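Local coordinates for FAD-binding oxidoreductase (Gulosibacter chungangensis, PDB 7PBG), which oxidises 4-ethylphenol, dehydrogenating its side chain to give 4-vinylphenol, and acts as a 4-alkylphenol oxidase with covalently bound FAD, at the interface of chains A and B. Numbering follows the deposited sequence. Chains: chain A/B, FAD-binding oxidoreductase.

Contact 1: the interface of chains A and B. Residues chain A 218-219, 221-223, 225, 501, 504, 521; chain B 213-214, 216.
The pyrrolidine ring of B:Pro214 lies against A:His501 in a contact between two copies of this FAD-linked oxidase of the PCMH-type flavoprotein family; the dimer is that of the deposited assembly and may be the functional one. The proline is bedded between the A loop after the 3-10 helix 217-220 and helix 492-508. Its CB sits 3.5 Å from the carbonyl O of A:Leu219 and almost as near that of A:Gly218. CG, the ring tip, faces CD2 of A:His501 at 3.7 Å and also meets CE2 of A:Phe225, whose ring runs crosswise to it. CD stands over the centre of the imidazole face, 3.8 Å from the A:His501 ring centroid, in a CH-pi contact, and meets CD1 of A:Ile521 tip to tip. At the imidazole edge and in its plane, NE2 of A:His501 binds a water that also binds the carbonyl O of B:Pro214, tying the imidazole to the B backbone. Just before the proline, the amide N of B:Gly213 donates an almost straight bond (176° at H) of 2.9 Å to OE1 of A:Gln222, whose extended chain presents its amide oxygen. A second water joins the carboxylate OE2 of A:Glu221 to the carbonyl O of B:Gly213. Further along, CG2 of B:Ile216, placed anti to the carbonyl carbon by chi1 of 65°, is thereby turned to CD2 of A:Leu219, 3.7 Å away, the side chains crossing at about a right angle.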
# COMPACT_ATOMS: atom_id res chain seq x y z
N GLY A 218 -1.40 6.55 -3.72
CA GLY A 218 -1.55 7.10 -2.37
C GLY A 218 -1.56 8.62 -2.38
O GLY A 218 -2.12 9.22 -1.42
N LEU A 219 -1.00 9.27 -3.42
CA LEU A 219 -1.07 10.75 -3.51
C LEU A 219 -2.51 11.22 -3.65
O LEU A 219 -2.78 12.36 -3.31
CB LEU A 219 -0.32 11.26 -4.73
CG LEU A 219 1.19 11.22 -4.67
CD1 LEU A 219 1.72 12.05 -5.83
CD2 LEU A 219 1.67 11.76 -3.35
N GLU A 221 -5.15 10.10 -2.12
CA GLU A 221 -6.00 9.86 -0.94
C GLU A 221 -6.04 11.11 -0.05
O GLU A 221 -4.97 11.68 0.30
CB GLU A 221 -5.65 8.53 -0.27
CG GLU A 221 -4.52 8.58 0.67
CD GLU A 221 -4.48 7.31 1.51
OE1 GLU A 221 -4.95 6.27 1.01
OE2 GLU A 221 -4.08 7.42 2.66
N GLN A 222 -7.24 11.54 0.28
CA GLN A 222 -7.48 12.71 1.15
C GLN A 222 -6.68 13.91 0.65
O GLN A 222 -6.03 14.62 1.44
CB GLN A 222 -7.10 12.40 2.59
CG GLN A 222 -8.00 11.37 3.25
CD GLN A 222 -7.71 11.26 4.73
OE1 GLN A 222 -6.85 11.97 5.26
NE2 GLN A 222 -8.30 10.27 5.40
N SER A 223 -6.74 14.15 -0.63
CA SER A 223 -5.90 15.22 -1.22
C SER A 223 -6.70 15.91 -2.30
O SER A 223 -7.87 15.56 -2.56
CB SER A 223 -4.61 14.61 -1.76
OG SER A 223 -4.96 13.75 -2.85
N PHE A 225 -5.38 16.67 -5.70
CA PHE A 225 -4.35 16.61 -6.77
C PHE A 225 -4.95 16.12 -8.10
O PHE A 225 -4.36 16.35 -9.17
CB PHE A 225 -3.21 15.70 -6.37
CG PHE A 225 -2.46 16.08 -5.12
CD1 PHE A 225 -2.49 17.38 -4.62
CD2 PHE A 225 -1.80 15.11 -4.41
CE1 PHE A 225 -1.78 17.69 -3.47
CE2 PHE A 225 -1.10 15.42 -3.26
CZ PHE A 225 -1.10 16.71 -2.81
N HIS A 501 3.34 18.36 1.25
CA HIS A 501 2.02 18.26 0.57
C HIS A 501 1.87 19.48 -0.32
O HIS A 501 1.44 19.29 -1.47
CB HIS A 501 0.88 18.20 1.57
CG HIS A 501 0.89 16.95 2.36
ND1 HIS A 501 0.21 16.86 3.54
CD2 HIS A 501 1.53 15.79 2.19
CE1 HIS A 501 0.39 15.66 4.04
NE2 HIS A 501 1.19 14.99 3.25
N ILE A 504 3.96 19.39 -3.54
CA ILE A 504 3.31 18.48 -4.51
C ILE A 504 2.08 19.18 -5.12
O ILE A 504 1.87 19.10 -6.35
CB ILE A 504 2.97 17.11 -3.88
CG1 ILE A 504 4.23 16.39 -3.45
CG2 ILE A 504 2.11 16.27 -4.83
CD1 ILE A 504 3.98 15.30 -2.43
N ILE A 521 -4.17 21.37 2.91
CA ILE A 521 -3.25 21.58 1.76
C ILE A 521 -3.74 22.77 0.95
O ILE A 521 -4.71 22.64 0.15
CB ILE A 521 -3.08 20.31 0.91
CG1 ILE A 521 -2.70 19.12 1.77
CG2 ILE A 521 -2.09 20.53 -0.22
CD1 ILE A 521 -2.86 17.79 1.07
N GLY B 213 -4.30 13.39 5.03
CA GLY B 213 -3.75 13.78 3.72
C GLY B 213 -3.15 12.56 3.01
O GLY B 213 -3.41 11.42 3.39
N PRO B 214 -2.39 12.80 1.93
CA PRO B 214 -1.90 11.73 1.07
C PRO B 214 -0.86 10.82 1.72
O PRO B 214 -0.14 11.23 2.62
CB PRO B 214 -1.29 12.45 -0.13
CG PRO B 214 -0.99 13.86 0.37
CD PRO B 214 -2.01 14.14 1.44
N ILE B 216 2.47 9.11 1.13
CA ILE B 216 3.58 9.48 0.22
C ILE B 216 4.77 8.53 0.33
O ILE B 216 5.70 8.76 -0.42
CB ILE B 216 4.01 10.94 0.43
CG1 ILE B 216 4.60 11.21 1.81
CG2 ILE B 216 2.83 11.85 0.15
CD1 ILE B 216 5.10 12.63 1.94
O HOH W 1 -5.21 9.32 3.97
O HOH W 2 1.94 12.47 3.77

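Contact 2: the interface of chains A and B. Residues chain A 221-222, 475-478, 490, 519; chain B 211-213.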
# COMPACT_ATOMS: atom_id res chain seq x y z
N GLU A 221 -5.15 10.10 -2.12
CA GLU A 221 -6.00 9.86 -0.94
C GLU A 221 -6.04 11.11 -0.05
O GLU A 221 -4.97 11.68 0.30
CB GLU A 221 -5.65 8.53 -0.27
CG GLU A 221 -4.52 8.58 0.67
CD GLU A 221 -4.48 7.31 1.51
OE1 GLU A 221 -4.95 6.27 1.01
OE2 GLU A 221 -4.08 7.42 2.66
N GLN A 222 -7.24 11.54 0.28
CA GLN A 222 -7.48 12.71 1.15
C GLN A 222 -6.68 13.91 0.65
O GLN A 222 -6.03 14.62 1.44
CB GLN A 222 -7.10 12.40 2.59
CG GLN A 222 -8.00 11.37 3.25
CD GLN A 222 -7.71 11.26 4.73
OE1 GLN A 222 -6.85 11.97 5.26
NE2 GLN A 222 -8.30 10.27 5.40
N ILE A 475 -5.26 12.22 14.40
CA ILE A 475 -6.49 12.07 13.58
C ILE A 475 -6.02 11.84 12.15
O ILE A 475 -5.16 12.61 11.70
CB ILE A 475 -7.35 13.34 13.74
CG1 ILE A 475 -7.93 13.45 15.15
CG2 ILE A 475 -8.42 13.40 12.67
CD1 ILE A 475 -8.86 12.33 15.50
N TYR A 476 -6.59 10.91 11.41
CA TYR A 476 -6.15 10.69 10.01
C TYR A 476 -7.32 10.84 9.03
O TYR A 476 -7.11 10.55 7.89
CB TYR A 476 -5.60 9.28 9.89
CG TYR A 476 -6.57 8.25 10.37
CD1 TYR A 476 -7.60 7.81 9.56
CD2 TYR A 476 -6.57 7.86 11.70
CE1 TYR A 476 -8.57 6.96 10.05
CE2 TYR A 476 -7.51 6.98 12.19
CZ TYR A 476 -8.53 6.55 11.37
OH TYR A 476 -9.47 5.69 11.86
N ARG A 477 -8.45 11.36 9.47
CA ARG A 477 -9.60 11.67 8.58
C ARG A 477 -10.41 12.72 9.33
O ARG A 477 -10.66 12.54 10.51
CB ARG A 477 -10.40 10.41 8.31
CG ARG A 477 -11.40 10.56 7.16
CD ARG A 477 -12.13 9.31 6.87
NE ARG A 477 -13.20 9.48 5.91
CZ ARG A 477 -14.00 8.50 5.57
NH1 ARG A 477 -13.80 7.30 6.09
NH2 ARG A 477 -14.96 8.69 4.72
N ALA A 478 -10.75 13.81 8.68
CA ALA A 478 -11.44 14.88 9.42
C ALA A 478 -12.34 15.70 8.52
O ALA A 478 -12.02 15.94 7.36
CB ALA A 478 -10.38 15.72 10.09
N TYR A 490 0.31 17.69 13.00
CA TYR A 490 1.43 16.92 12.39
C TYR A 490 2.65 17.83 12.29
O TYR A 490 3.09 18.19 11.20
CB TYR A 490 1.00 16.33 11.05
CG TYR A 490 0.02 15.19 11.17
CD1 TYR A 490 0.46 13.87 11.22
CD2 TYR A 490 -1.34 15.43 11.26
CE1 TYR A 490 -0.44 12.83 11.35
CE2 TYR A 490 -2.25 14.41 11.40
CZ TYR A 490 -1.79 13.09 11.42
OH TYR A 490 -2.68 12.08 11.58
N SER A 519 -7.45 18.61 3.62
CA SER A 519 -6.39 18.05 4.50
C SER A 519 -5.38 19.13 4.85
O SER A 519 -4.28 18.78 5.33
CB SER A 519 -5.68 16.86 3.95
OG SER A 519 -6.64 15.85 3.69
N GLN B 211 -2.10 9.16 7.87
CA GLN B 211 -1.93 10.58 8.29
C GLN B 211 -3.17 11.26 7.75
O GLN B 211 -3.76 10.73 6.83
CB GLN B 211 -0.68 11.24 7.69
CG GLN B 211 -0.68 11.28 6.15
CD GLN B 211 -0.53 9.90 5.54
OE1 GLN B 211 0.49 9.27 5.74
NE2 GLN B 211 -1.50 9.43 4.74
N LEU B 212 -3.48 12.45 8.22
CA LEU B 212 -4.35 13.31 7.46
C LEU B 212 -3.64 13.67 6.15
O LEU B 212 -2.53 14.26 6.18
CB LEU B 212 -4.68 14.56 8.26
CG LEU B 212 -5.81 15.35 7.64
CD1 LEU B 212 -7.15 14.65 7.85
CD2 LEU B 212 -5.81 16.76 8.19
N GLY B 213 -4.30 13.39 5.03
CA GLY B 213 -3.75 13.78 3.72
C GLY B 213 -3.15 12.56 3.01
O GLY B 213 -3.41 11.42 3.39
O HOH W 3 -5.21 9.32 3.97
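B:Leu212 turns its CG anti to the backbone N (chi1 -168°, chi2 73°), which directs CD1 toward A:Arg477 and A:Ala478 and CD2 toward A:Ser519, while A:Tyr490 holds its CG anti to the carbonyl carbon (chi1 -71°) and brings its phenol end up to the B backbone. This is a loop-into-groove contact between two copies of the flavoprotein: residues 211-213 of B enter a groove lined by A segment 475-478 with A:Gln222, A:Tyr490 and A:Ser519. CD1 of B:Leu212 lies 3.9 Å from CA of A:Arg477, a residue that binds FAD; CD2 packs on CA of A:Ser519. The aromatic CE2 of A:Tyr490 meets CB of B:Leu212 at 4.0 Å, and CE1 meets CB of B:Gln211, with the two B side chains each running crosswise to the phenol. OH of A:Tyr490 takes at most a weak bond from the amide N of B:Leu212 (3.5 Å) and donates to the carbonyl O of A:Ile475, from above that carbonyl plane. The A:Gln222 amide is fixed from behind: its NE2 gives a 2.8 Å bond to the carbonyl O of A:Tyr476, on a lone pair, which orients the oxygen toward B. OG of A:Ser519 bonds the carbonyl O of A:Gln222 at 2.6 Å. The pocket seats the B loop in the dimer interface, against the backbone of an FAD-binding residue; whether this affects the flavin site the structure alone does not show.

Contact 3: the interface of chains A and B. Residues chain A 120-122, 172, 235-237; chain B 267, 436.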
# COMPACT_ATOMS: atom_id res chain seq x y z
N LYS A 120 -11.85 -14.76 -12.47
CA LYS A 120 -10.59 -15.54 -12.45
C LYS A 120 -9.53 -14.78 -11.63
O LYS A 120 -8.75 -15.43 -10.99
CB LYS A 120 -10.08 -15.75 -13.88
CG LYS A 120 -8.81 -16.59 -13.97
CD LYS A 120 -8.47 -17.01 -15.39
CE LYS A 120 -7.25 -17.92 -15.43
NZ LYS A 120 -6.96 -18.43 -16.80
N LEU A 121 -9.45 -13.45 -11.79
CA LEU A 121 -8.42 -12.63 -11.13
C LEU A 121 -9.07 -11.78 -10.02
O LEU A 121 -8.38 -10.93 -9.46
CB LEU A 121 -7.73 -11.77 -12.19
CG LEU A 121 -6.98 -12.59 -13.24
CD1 LEU A 121 -6.24 -11.68 -14.21
CD2 LEU A 121 -6.03 -13.57 -12.59
N ALA A 122 -10.34 -12.02 -9.70
CA ALA A 122 -11.03 -11.51 -8.49
C ALA A 122 -10.89 -10.01 -8.34
O ALA A 122 -10.26 -9.54 -7.35
CB ALA A 122 -10.49 -12.17 -7.26
N TYR A 172 -10.81 -7.91 3.72
CA TYR A 172 -10.49 -6.83 2.74
C TYR A 172 -10.94 -5.45 3.26
O TYR A 172 -11.18 -4.56 2.42
CB TYR A 172 -11.10 -7.14 1.35
CG TYR A 172 -10.27 -8.06 0.50
CD1 TYR A 172 -9.68 -9.22 1.01
CD2 TYR A 172 -10.04 -7.78 -0.83
CE1 TYR A 172 -8.92 -10.06 0.21
CE2 TYR A 172 -9.26 -8.60 -1.64
CZ TYR A 172 -8.74 -9.76 -1.12
OH TYR A 172 -8.00 -10.54 -1.96
N LEU A 235 -11.25 -7.93 -5.13
CA LEU A 235 -12.39 -8.47 -4.38
C LEU A 235 -12.01 -9.83 -3.82
O LEU A 235 -11.47 -10.65 -4.53
CB LEU A 235 -13.62 -8.63 -5.30
CG LEU A 235 -14.15 -7.37 -5.97
CD1 LEU A 235 -15.45 -7.67 -6.77
CD2 LEU A 235 -14.40 -6.28 -4.93
N MET A 236 -12.35 -10.02 -2.58
CA MET A 236 -12.03 -11.28 -1.89
C MET A 236 -12.77 -12.40 -2.59
O MET A 236 -14.01 -12.36 -2.76
CB MET A 236 -12.39 -11.22 -0.40
CG MET A 236 -11.97 -12.45 0.36
SD MET A 236 -12.20 -12.10 2.12
CE MET A 236 -12.71 -13.71 2.74
N PRO A 237 -12.09 -13.51 -2.95
CA PRO A 237 -12.82 -14.70 -3.36
C PRO A 237 -13.71 -15.22 -2.22
O PRO A 237 -13.30 -15.24 -1.08
CB PRO A 237 -11.68 -15.70 -3.66
CG PRO A 237 -10.51 -14.83 -4.01
CD PRO A 237 -10.64 -13.67 -3.05
N ILE B 267 -5.00 -17.31 -4.99
CA ILE B 267 -5.67 -15.98 -5.08
C ILE B 267 -6.45 -15.71 -3.79
O ILE B 267 -6.68 -14.53 -3.44
CB ILE B 267 -6.57 -15.91 -6.33
CG1 ILE B 267 -7.08 -14.48 -6.56
CG2 ILE B 267 -7.65 -16.94 -6.20
CD1 ILE B 267 -7.38 -14.19 -7.99
N ARG B 436 -2.71 -11.79 -7.68
CA ARG B 436 -3.51 -11.66 -8.92
C ARG B 436 -2.63 -11.35 -10.12
O ARG B 436 -3.19 -11.37 -11.21
CB ARG B 436 -4.53 -10.52 -8.80
CG ARG B 436 -5.49 -10.77 -7.64
CD ARG B 436 -6.31 -9.54 -7.45
NE ARG B 436 -7.48 -9.83 -6.68
CZ ARG B 436 -7.53 -10.02 -5.38
NH1 ARG B 436 -6.45 -9.93 -4.61
NH2 ARG B 436 -8.67 -10.32 -4.81
O HOH W 4 -7.36 -12.90 -1.28
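The turn joining strands 114-118 and 123-126, in the FAD-binding part of chain A, and the backbone leading into the short strand 236-237 form a polar socket for the side chain of B:Arg436, which comes from the loop between strands 426-433 and 438-447. Extended from CG to NE, the arginine reaches tip to tip toward A:Tyr172, and its guanidinium is turned across the chain (chi4 77°). The flat group is held along its edge by acceptors in or close to its plane. On one flank, NE and NH2 of B:Arg436 both bond the carbonyl O of A:Ala122, NE at 2.9 Å from above the carbonyl plane and NH2 in that plane on a lone pair. At the end of the group, NH1 and NH2 together clasp the phenol OH of A:Tyr172, NH2 at 2.9 Å, with the ring and guanidinium planes 68° apart. NH2 also donates to the carbonyl O of A:Leu235, although this bond is strongly bent (123° at H). These bonds fix the rotation of the guanidinium, and the carbonyl oxygens would be expected to favour its positive charge. CB of A:Met236 lies over the rim of one face of the tyrosine ring. Alongside, B:Ile267 places CD1 3.7 Å from CA of A:Leu121 and near CB of A:Ala122. At the phenol edge, in the ring plane, a water 2.5 Å from OH of A:Tyr172 also binds the carbonyl O of B:Ile267.

Contacts 1 and 2 adjoin, their C-alpha centres about 9 Å apart, and share A:Glu221, A:Gln222 and B:Gly213; together they take up B residues 211-214 and, beyond them, B:Ile216, so that B:Leu212 and B:Pro214, on either side of B:Gly213, point into different parts of chain A. Contact 3 is separate, about 27 Å from contact 1 and 29 Å from contact 2 between the same kind of centres, and uses other loops of both chains. Because the interface is two-fold symmetric, each contact recurs with the chains exchanged. With attachment points this far apart, the two subunits are probably fixed in orientation, if this dimer is the functional one.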